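Local atomic coordinates of sulfide-quinone reductase (Aquifex aeolicus, PDB entry 3HYW), a protein that catalyses the oxidation of hydrogen sulfide with a quinone as electron acceptor, using FAD and building up polysulfide that is released typically as cyclooctasulfur. Residues F39-A44 / K387-K392. Numbering follows the deposited sequence.
With FAD (flavin-adenine dinucleotide), chain G.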
loop_
_atom_site.group_PDB
_atom_site.type_symbol
_atom_site.label_atom_id
_atom_site.label_comp_id
_atom_site.label_asym_id
_atom_site.label_seq_id
_atom_site.Cartn_x
_atom_site.Cartn_y
_atom_site.Cartn_z
ATOM N N PHE A 39 -36.981 8.403 20.361
ATOM C CA PHE A 39 -35.626 7.885 20.221
ATOM C C PHE A 39 -35.325 7.760 18.729
ATOM O O PHE A 39 -36.088 7.139 17.992
ATOM C CB PHE A 39 -35.455 6.515 20.898
ATOM C CG PHE A 39 -34.202 5.777 20.459
ATOM C CD1 PHE A 39 -32.990 6.006 21.096
ATOM C CD2 PHE A 39 -34.238 4.879 19.389
ATOM C CE1 PHE A 39 -31.831 5.348 20.689
ATOM C CE2 PHE A 39 -33.077 4.219 18.965
ATOM C CZ PHE A 39 -31.879 4.450 19.619
ATOM N N GLY A 40 -34.216 8.346 18.285
ATOM C CA GLY A 40 -33.806 8.229 16.889
ATOM C C GLY A 40 -32.647 7.258 16.758
ATOM O O GLY A 40 -31.646 7.400 17.448
ATOM N N PHE A 41 -32.783 6.262 15.886
ATOM C CA PHE A 41 -31.686 5.329 15.651
ATOM C C PHE A 41 -30.643 5.975 14.741
ATOM O O PHE A 41 -30.707 5.888 13.500
ATOM C CB PHE A 41 -32.169 3.985 15.096
ATOM C CG PHE A 41 -31.077 2.940 15.015
ATOM C CD1 PHE A 41 -30.539 2.386 16.170
ATOM C CD2 PHE A 41 -30.576 2.534 13.787
ATOM C CE1 PHE A 41 -29.534 1.428 16.102
ATOM C CE2 PHE A 41 -29.568 1.577 13.707
ATOM C CZ PHE A 41 -29.052 1.024 14.869
ATOM N N THR A 42 -29.694 6.638 15.392
ATOM C CA THR A 42 -28.660 7.434 14.728
ATOM C C THR A 42 -27.910 6.704 13.591
ATOM O O THR A 42 -27.689 7.291 12.524
ATOM C CB THR A 42 -27.658 8.041 15.760
ATOM O OG1 THR A 42 -28.366 8.493 16.929
ATOM C CG2 THR A 42 -26.959 9.215 15.168
ATOM N N PRO A 43 -27.496 5.435 13.812
ATOM C CA PRO A 43 -26.810 4.712 12.730
ATOM C C PRO A 43 -27.583 4.519 11.412
ATOM O O PRO A 43 -26.977 4.117 10.412
ATOM C CB PRO A 43 -26.512 3.348 13.363
ATOM C CG PRO A 43 -26.414 3.630 14.804
ATOM C CD PRO A 43 -27.535 4.618 15.039
ATOM N N ALA A 44 -28.886 4.793 11.408
ATOM C CA ALA A 44 -29.676 4.723 10.174
ATOM C C ALA A 44 -29.916 6.103 9.561
ATOM O O ALA A 44 -30.622 6.222 8.563
ATOM C CB ALA A 44 -31.015 3.989 10.408
ATOM N N LYS A 387 -32.730 -3.411 13.203
ATOM C CA LYS A 387 -33.998 -4.011 13.641
ATOM C C LYS A 387 -33.923 -4.463 15.099
ATOM O O LYS A 387 -34.840 -4.219 15.890
ATOM C CB LYS A 387 -34.391 -5.186 12.729
ATOM C CG LYS A 387 -34.464 -4.833 11.237
ATOM C CD LYS A 387 -35.527 -3.768 10.979
ATOM C CE LYS A 387 -35.504 -3.267 9.542
ATOM N NZ LYS A 387 -36.555 -2.217 9.340
ATOM N N TYR A 388 -32.808 -5.099 15.445
ATOM C CA TYR A 388 -32.553 -5.592 16.803
ATOM C C TYR A 388 -32.487 -4.480 17.855
ATOM O O TYR A 388 -33.108 -4.600 18.909
ATOM C CB TYR A 388 -31.278 -6.454 16.837
ATOM C CG TYR A 388 -30.822 -6.873 18.229
ATOM C CD1 TYR A 388 -31.611 -7.705 19.024
ATOM C CD2 TYR A 388 -29.590 -6.449 18.737
ATOM C CE1 TYR A 388 -31.194 -8.096 20.301
ATOM C CE2 TYR A 388 -29.157 -6.844 20.014
ATOM C CZ TYR A 388 -29.966 -7.664 20.785
ATOM O OH TYR A 388 -29.559 -8.058 22.048
ATOM N N PHE A 389 -31.752 -3.406 17.580
ATOM C CA PHE A 389 -31.655 -2.321 18.547
ATOM C C PHE A 389 -32.995 -1.621 18.780
ATOM O O PHE A 389 -33.355 -1.341 19.924
ATOM C CB PHE A 389 -30.573 -1.292 18.183
ATOM C CG PHE A 389 -30.120 -0.469 19.361
ATOM C CD1 PHE A 389 -30.734 0.749 19.665
ATOM C CD2 PHE A 389 -29.108 -0.932 20.195
ATOM C CE1 PHE A 389 -30.328 1.496 20.769
ATOM C CE2 PHE A 389 -28.701 -0.196 21.305
ATOM C CZ PHE A 389 -29.312 1.025 21.595
ATOM N N LEU A 390 -33.722 -1.331 17.702
ATOM C CA LEU A 390 -35.043 -0.700 17.824
ATOM C C LEU A 390 -35.993 -1.567 18.629
ATOM O O LEU A 390 -36.785 -1.060 19.435
ATOM C CB LEU A 390 -35.665 -0.407 16.454
ATOM C CG LEU A 390 -35.519 0.955 15.740
ATOM C CD1 LEU A 390 -35.165 2.135 16.650
ATOM C CD2 LEU A 390 -34.605 0.896 14.525
ATOM N N TRP A 391 -35.920 -2.878 18.412
ATOM C CA TRP A 391 -36.692 -3.820 19.220
ATOM C C TRP A 391 -36.365 -3.653 20.716
ATOM O O TRP A 391 -37.267 -3.599 21.556
ATOM C CB TRP A 391 -36.450 -5.267 18.764
ATOM C CG TRP A 391 -37.256 -6.233 19.545
ATOM C CD1 TRP A 391 -38.534 -6.647 19.279
ATOM C CD2 TRP A 391 -36.864 -6.894 20.751
ATOM N NE1 TRP A 391 -38.954 -7.529 20.247
ATOM C CE2 TRP A 391 -37.948 -7.698 21.159
ATOM C CE3 TRP A 391 -35.696 -6.886 21.526
ATOM C CZ2 TRP A 391 -37.900 -8.489 22.311
ATOM C CZ3 TRP A 391 -35.651 -7.675 22.665
ATOM C CH2 TRP A 391 -36.742 -8.462 23.046
ATOM N N LYS A 392 -35.072 -3.567 21.031
ATOM C CA LYS A 392 -34.601 -3.420 22.413
ATOM C C LYS A 392 -35.130 -2.153 23.081
ATOM O O LYS A 392 -35.519 -2.185 24.247
ATOM C CB LYS A 392 -33.070 -3.432 22.465
ATOM C CG LYS A 392 -32.455 -4.806 22.280
ATOM C CD LYS A 392 -31.039 -4.844 22.818
ATOM C CE LYS A 392 -30.088 -4.025 21.966
ATOM N NZ LYS A 392 -28.784 -3.925 22.640
HETATM P PA FAD G . -27.917 10.800 20.970
HETATM O O1A FAD G . -28.259 9.361 20.679
HETATM O O2A FAD G . -27.805 11.772 19.836
HETATM O O5B FAD G . -29.015 11.309 22.014
HETATM C C5B FAD G . -28.969 12.567 22.667
HETATM C C4B FAD G . -30.376 12.851 23.170
HETATM O O4B FAD G . -30.366 13.972 24.054
HETATM C C3B FAD G . -31.304 13.227 22.027
HETATM O O3B FAD G . -32.574 12.599 22.242
HETATM C C2B FAD G . -31.424 14.734 22.140
HETATM O O2B FAD G . -32.658 15.212 21.611
HETATM C C1B FAD G . -31.338 14.932 23.642
HETATM N N9A FAD G . -30.911 16.288 24.080
HETATM C C8A FAD G . -29.960 17.071 23.525
HETATM N N7A FAD G . -29.865 18.217 24.245
HETATM C C5A FAD G . -30.771 18.146 25.248
HETATM C C6A FAD G . -31.136 19.002 26.286
HETATM N N6A FAD G . -30.527 20.202 26.431
HETATM N N1A FAD G . -32.109 18.623 27.156
HETATM C C2A FAD G . -32.726 17.435 27.029
HETATM N N3A FAD G . -32.395 16.593 26.037
HETATM C C4A FAD G . -31.421 16.924 25.141
HETATM N N1 FAD G . -22.170 4.622 16.172
HETATM C C2 FAD G . -22.019 3.302 15.881
HETATM O O2 FAD G . -21.579 2.521 16.747
HETATM N N3 FAD G . -22.349 2.805 14.664
HETATM C C4 FAD G . -22.837 3.624 13.711
HETATM O O4 FAD G . -23.164 3.145 12.474
HETATM C C4X FAD G . -22.997 4.977 13.984
HETATM N N5 FAD G . -23.481 5.794 13.021
HETATM C C5X FAD G . -23.652 7.111 13.267
HETATM C C6 FAD G . -24.167 7.933 12.259
HETATM C C7 FAD G . -24.345 9.295 12.481
HETATM C C7M FAD G . -24.901 10.150 11.357
HETATM C C8 FAD G . -24.002 9.832 13.724
HETATM C C8M FAD G . -24.166 11.309 14.033
HETATM C C9 FAD G . -23.483 9.005 14.724
HETATM C C9A FAD G . -23.310 7.628 14.516
HETATM N N10 FAD G . -22.824 6.807 15.494
HETATM C C10 FAD G . -22.656 5.483 15.238
HETATM C "C1'" FAD G . -22.396 7.374 16.794
HETATM C "C2'" FAD G . -23.252 7.205 18.032
HETATM O "O2'" FAD G . -23.628 5.831 18.194
HETATM C "C3'" FAD G . -24.449 8.153 17.947
HETATM O "O3'" FAD G . -23.970 9.513 17.819
HETATM C "C4'" FAD G . -25.341 8.030 19.175
HETATM O "O4'" FAD G . -26.615 8.605 18.855
HETATM C "C5'" FAD G . -24.728 8.740 20.377
HETATM O "O5'" FAD G . -25.537 8.528 21.530
HETATM P P FAD G . -25.813 9.691 22.613
HETATM O O1P FAD G . -26.756 9.130 23.645
HETATM O O2P FAD G . -24.507 10.309 23.065
HETATM O O3P FAD G . -26.538 10.866 21.781
#
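Phe39 and Phe41, two residues apart, both point toward helix 376-395, with CG anti to the backbone N, and Phe389 meets them with its own CG anti (chi1 -159°). Phe389 touches both: its CE1 comes 3.5 Å from CZ of Phe39, which sits at the edge of the Phe389 ring, while its CB lies 3.6 Å from CE1 of Phe41. Both aromatic pairs are oblique, with planes inclined by 32° for Phe39 with Phe389 and by 38° for Phe41 with Phe389. Leu390, the next residue, brings its two methyl carbons up to Phe39 and Phe41. Its CD1 lies at the edge of the Phe39 ring, 3.7 Å from CE2, and also 3.8 Å from CB of Phe41; CD2 is 4.1 Å from CG of Phe41. No hydrogen bond crosses between the segments, so the join is wholly apolar, and all four side chains are buried. Within 39-44, CD of Pro43 lies over the centre of one face of the Phe41 ring, and the chain folds back through an inverse gamma turn centred on Phe41. That turn leads into Thr42, whose OG1 shares a 2.6 Å hydrogen bond with O4' of FAD, and Pro43, whose CB lies 3.5 Å from the flavin O4. Val12 and Ile15 of helix 12-24 also touch Phe39, and Val12 reaches Phe389. The three phenylalanines thus form an aromatic cluster that joins the FAD-binding loop after strand 38-40, within the Rossmann-type domain of this flavoprotein, to helix 376-395, which supplies the FAD ligand Lys382 and the quinone-pocket residues Phe381 and Phe385.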